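PDB 3EXR: RmpD (Hexulose-6-phosphate synthase) from Streptococcus mutans, which belongs to the orotidine 5'-phosphate decarboxylase / HUMPS family of TIM-barrel proteins and forms a closed barrel of eight parallel strands. Local coordinates for residues L8-D13 / D32-G37. Sequence-based numbering, arbitrary orientation.
Sequences LQVALD and DVIEAG
Glu35 N donates to Val10 O midway along two neighbouring parallel strands, 7-12 and 33-36, the first two of the TIM barrel, joined by helix 17-27 as a beta-alpha-beta unit. The axes of the paired segments 8-12 and 33-36 run 20° apart, and the backbone bonds alternate as parallel pairing requires: Val10 N donates to Val33 O at 2.9 Å, Leu12 N to Glu35 O, and Gly37 N, at the N-cap of the next helix, to Leu12 O. At the opposite end Leu8 O accepts from both Asp32 N (2.8 Å) and Val33 N (3.2 Å), while Asp32 OD2 accepts the N-H of Leu8 through its anti lone pair in a nearly straight bond (173°). That oxygen also forms a salt bridge with Lys213.

Apolar contacts lie on the face of Val10, Leu12 and Ile34, where Val10 and Leu12 meet helix 17-27: Leu12 CD1 rests on Ile34 CG2 at 3.8 Å, and Val10 CG1 is 4.2 Å from Ile34 CG1.

On the barrel-interior face, Gln9 extends with CG anti to the backbone N (chi1 171°), passing Val33 so that OE1 lies 3.3 Å from Val33 CG1. The polar link here joins Gln9 NE2 to Glu35 OE1 at 2.8 Å: Glu35 OE1 lies in the amide plane of Gln9, whereas NE2 meets it from above the carboxylate plane of Glu35.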
ATOM      1  N   LEU A   8       9.310  20.144   8.827  1.00  9.86           N
ATOM      2  CA  LEU A   8      10.266  19.331   8.131  1.00  9.79           C
ATOM      3  C   LEU A   8      10.035  17.884   8.562  1.00  9.57           C
ATOM      4  O   LEU A   8      10.124  17.560   9.747  1.00 10.03           O
ATOM      5  CB  LEU A   8      11.696  19.735   8.486  1.00  9.89           C
ATOM      6  CG  LEU A   8      12.772  18.794   7.922  1.00 10.11           C
ATOM      7  CD1 LEU A   8      12.646  18.558   6.413  1.00 11.56           C
ATOM      8  CD2 LEU A   8      14.154  19.270   8.262  1.00 10.67           C
ATOM      9  N   GLN A   9       9.765  17.036   7.580  1.00  9.12           N
ATOM     10  CA  GLN A   9       9.550  15.604   7.783  1.00  8.65           C
ATOM     11  C   GLN A   9      10.639  14.834   7.069  1.00  9.18           C
ATOM     12  O   GLN A   9      11.007  15.185   5.955  1.00  9.28           O
ATOM     13  CB  GLN A   9       8.172  15.228   7.274  1.00  8.44           C
ATOM     14  CG  GLN A   9       7.881  13.765   7.223  1.00  8.00           C
ATOM     15  CD  GLN A   9       6.392  13.491   6.967  1.00  9.30           C
ATOM     16  OE1 GLN A   9       5.553  14.262   7.393  1.00  9.34           O
ATOM     17  NE2 GLN A   9       6.084  12.405   6.285  1.00  8.14           N
ATOM     18  N   VAL A  10      11.126  13.765   7.705  1.00  9.44           N
ATOM     19  CA  VAL A  10      12.053  12.846   7.042  1.00  9.66           C
ATOM     20  C   VAL A  10      11.376  11.496   6.809  1.00  9.32           C
ATOM     21  O   VAL A  10      10.803  10.915   7.732  1.00  9.39           O
ATOM     22  CB  VAL A  10      13.387  12.632   7.834  1.00  9.67           C
ATOM     23  CG1 VAL A  10      13.141  12.009   9.216  1.00 11.86           C
ATOM     24  CG2 VAL A  10      14.336  11.763   7.054  1.00 10.84           C
ATOM     25  N   ALA A  11      11.399  11.067   5.556  1.00  8.74           N
ATOM     26  CA  ALA A  11      10.910   9.759   5.160  1.00  9.36           C
ATOM     27  C   ALA A  11      12.055   8.769   5.253  1.00  9.21           C
ATOM     28  O   ALA A  11      13.158   9.032   4.761  1.00  9.99           O
ATOM     29  CB  ALA A  11      10.396   9.818   3.709  1.00 10.36           C
ATOM     30  N   LEU A  12      11.768   7.614   5.846  1.00  8.49           N
ATOM     31  CA  LEU A  12      12.687   6.469   5.906  1.00  8.80           C
ATOM     32  C   LEU A  12      12.166   5.352   5.011  1.00  8.65           C
ATOM     33  O   LEU A  12      11.234   4.622   5.367  1.00  8.05           O
ATOM     34  CB  LEU A  12      12.861   5.976   7.337  1.00  9.46           C
ATOM     35  CG  LEU A  12      13.017   7.043   8.418  1.00  9.25           C
ATOM     36  CD1 LEU A  12      12.712   6.442   9.770  1.00 10.04           C
ATOM     37  CD2 LEU A  12      14.420   7.658   8.340  1.00 10.87           C
ATOM     38  N   ASP A  13      12.738   5.238   3.820  1.00  8.88           N
ATOM     39  CA  ASP A  13      12.250   4.305   2.805  1.00  9.73           C
ATOM     40  C   ASP A  13      13.199   3.133   2.569  1.00  9.68           C
ATOM     41  O   ASP A  13      13.138   2.477   1.525  1.00 10.16           O
ATOM     42  CB  ASP A  13      11.951   5.026   1.484  1.00 10.33           C
ATOM     43  CG  ASP A  13      10.930   6.167   1.635  1.00 11.17           C
ATOM     44  OD1 ASP A  13       9.849   5.907   2.204  1.00 12.21           O
ATOM     45  OD2 ASP A  13      11.170   7.331   1.183  1.00 14.99           O
ATOM     46  N   ASP A  32      10.776  17.755  12.496  1.00 10.65           N
ATOM     47  CA  ASP A  32       9.506  17.832  13.220  1.00 10.44           C
ATOM     48  C   ASP A  32       8.719  16.526  13.149  1.00 10.83           C
ATOM     49  O   ASP A  32       7.900  16.239  14.028  1.00 11.18           O
ATOM     50  CB  ASP A  32       8.662  18.956  12.619  1.00 11.20           C
ATOM     51  CG  ASP A  32       9.388  20.259  12.618  1.00 12.29           C
ATOM     52  OD1 ASP A  32       9.768  20.670  13.738  1.00 13.18           O
ATOM     53  OD2 ASP A  32       9.608  20.865  11.546  1.00 13.05           O
ATOM     54  N   VAL A  33       8.910  15.794  12.059  1.00  9.98           N
ATOM     55  CA  VAL A  33       8.127  14.571  11.815  1.00  8.79           C
ATOM     56  C   VAL A  33       9.047  13.462  11.258  1.00  9.63           C
ATOM     57  O   VAL A  33       9.871  13.727  10.374  1.00  8.63           O
ATOM     58  CB  VAL A  33       7.003  14.817  10.763  1.00  9.24           C
ATOM     59  CG1 VAL A  33       6.084  13.640  10.627  1.00  8.03           C
ATOM     60  CG2 VAL A  33       6.214  16.107  11.039  1.00  7.52           C
ATOM     61  N   ILE A  34       8.913  12.247  11.788  1.00  9.11           N
ATOM     62  CA  ILE A  34       9.674  11.082  11.300  1.00  9.71           C
ATOM     63  C   ILE A  34       8.697  10.055  10.747  1.00  8.34           C
ATOM     64  O   ILE A  34       7.727   9.689  11.404  1.00  8.59           O
ATOM     65  CB  ILE A  34      10.533  10.438  12.421  1.00 10.18           C
ATOM     66  CG1 ILE A  34      11.495  11.469  12.991  1.00 11.84           C
ATOM     67  CG2 ILE A  34      11.328   9.264  11.873  1.00 10.93           C
ATOM     68  CD1 ILE A  34      12.095  11.094  14.266  1.00 13.11           C
ATOM     69  N   GLU A  35       8.975   9.579   9.539  1.00  7.65           N
ATOM     70  CA  GLU A  35       8.045   8.715   8.798  1.00  7.67           C
ATOM     71  C   GLU A  35       8.689   7.361   8.484  1.00  7.49           C
ATOM     72  O   GLU A  35       9.748   7.288   7.867  1.00  7.62           O
ATOM     73  CB  GLU A  35       7.607   9.376   7.484  1.00  7.18           C
ATOM     74  CG  GLU A  35       6.827   8.454   6.553  1.00  8.23           C
ATOM     75  CD  GLU A  35       6.315   9.168   5.317  1.00  9.58           C
ATOM     76  OE1 GLU A  35       6.969  10.136   4.851  1.00  9.99           O
ATOM     77  OE2 GLU A  35       5.223   8.793   4.820  1.00 11.76           O
ATOM     78  N   ALA A  36       8.032   6.297   8.932  1.00  6.88           N
ATOM     79  CA  ALA A  36       8.367   4.947   8.514  1.00  7.86           C
ATOM     80  C   ALA A  36       7.728   4.706   7.156  1.00  7.61           C
ATOM     81  O   ALA A  36       6.491   4.547   7.060  1.00  7.24           O
ATOM     82  CB  ALA A  36       7.823   3.937   9.531  1.00  7.86           C
ATOM     83  N   GLY A  37       8.542   4.693   6.104  1.00  7.67           N
ATOM     84  CA  GLY A  37       8.017   4.613   4.756  1.00  8.28           C
ATOM     85  C   GLY A  37       7.491   3.237   4.380  1.00  7.31           C
ATOM     86  O   GLY A  37       7.872   2.234   4.980  1.00  7.96           O
TER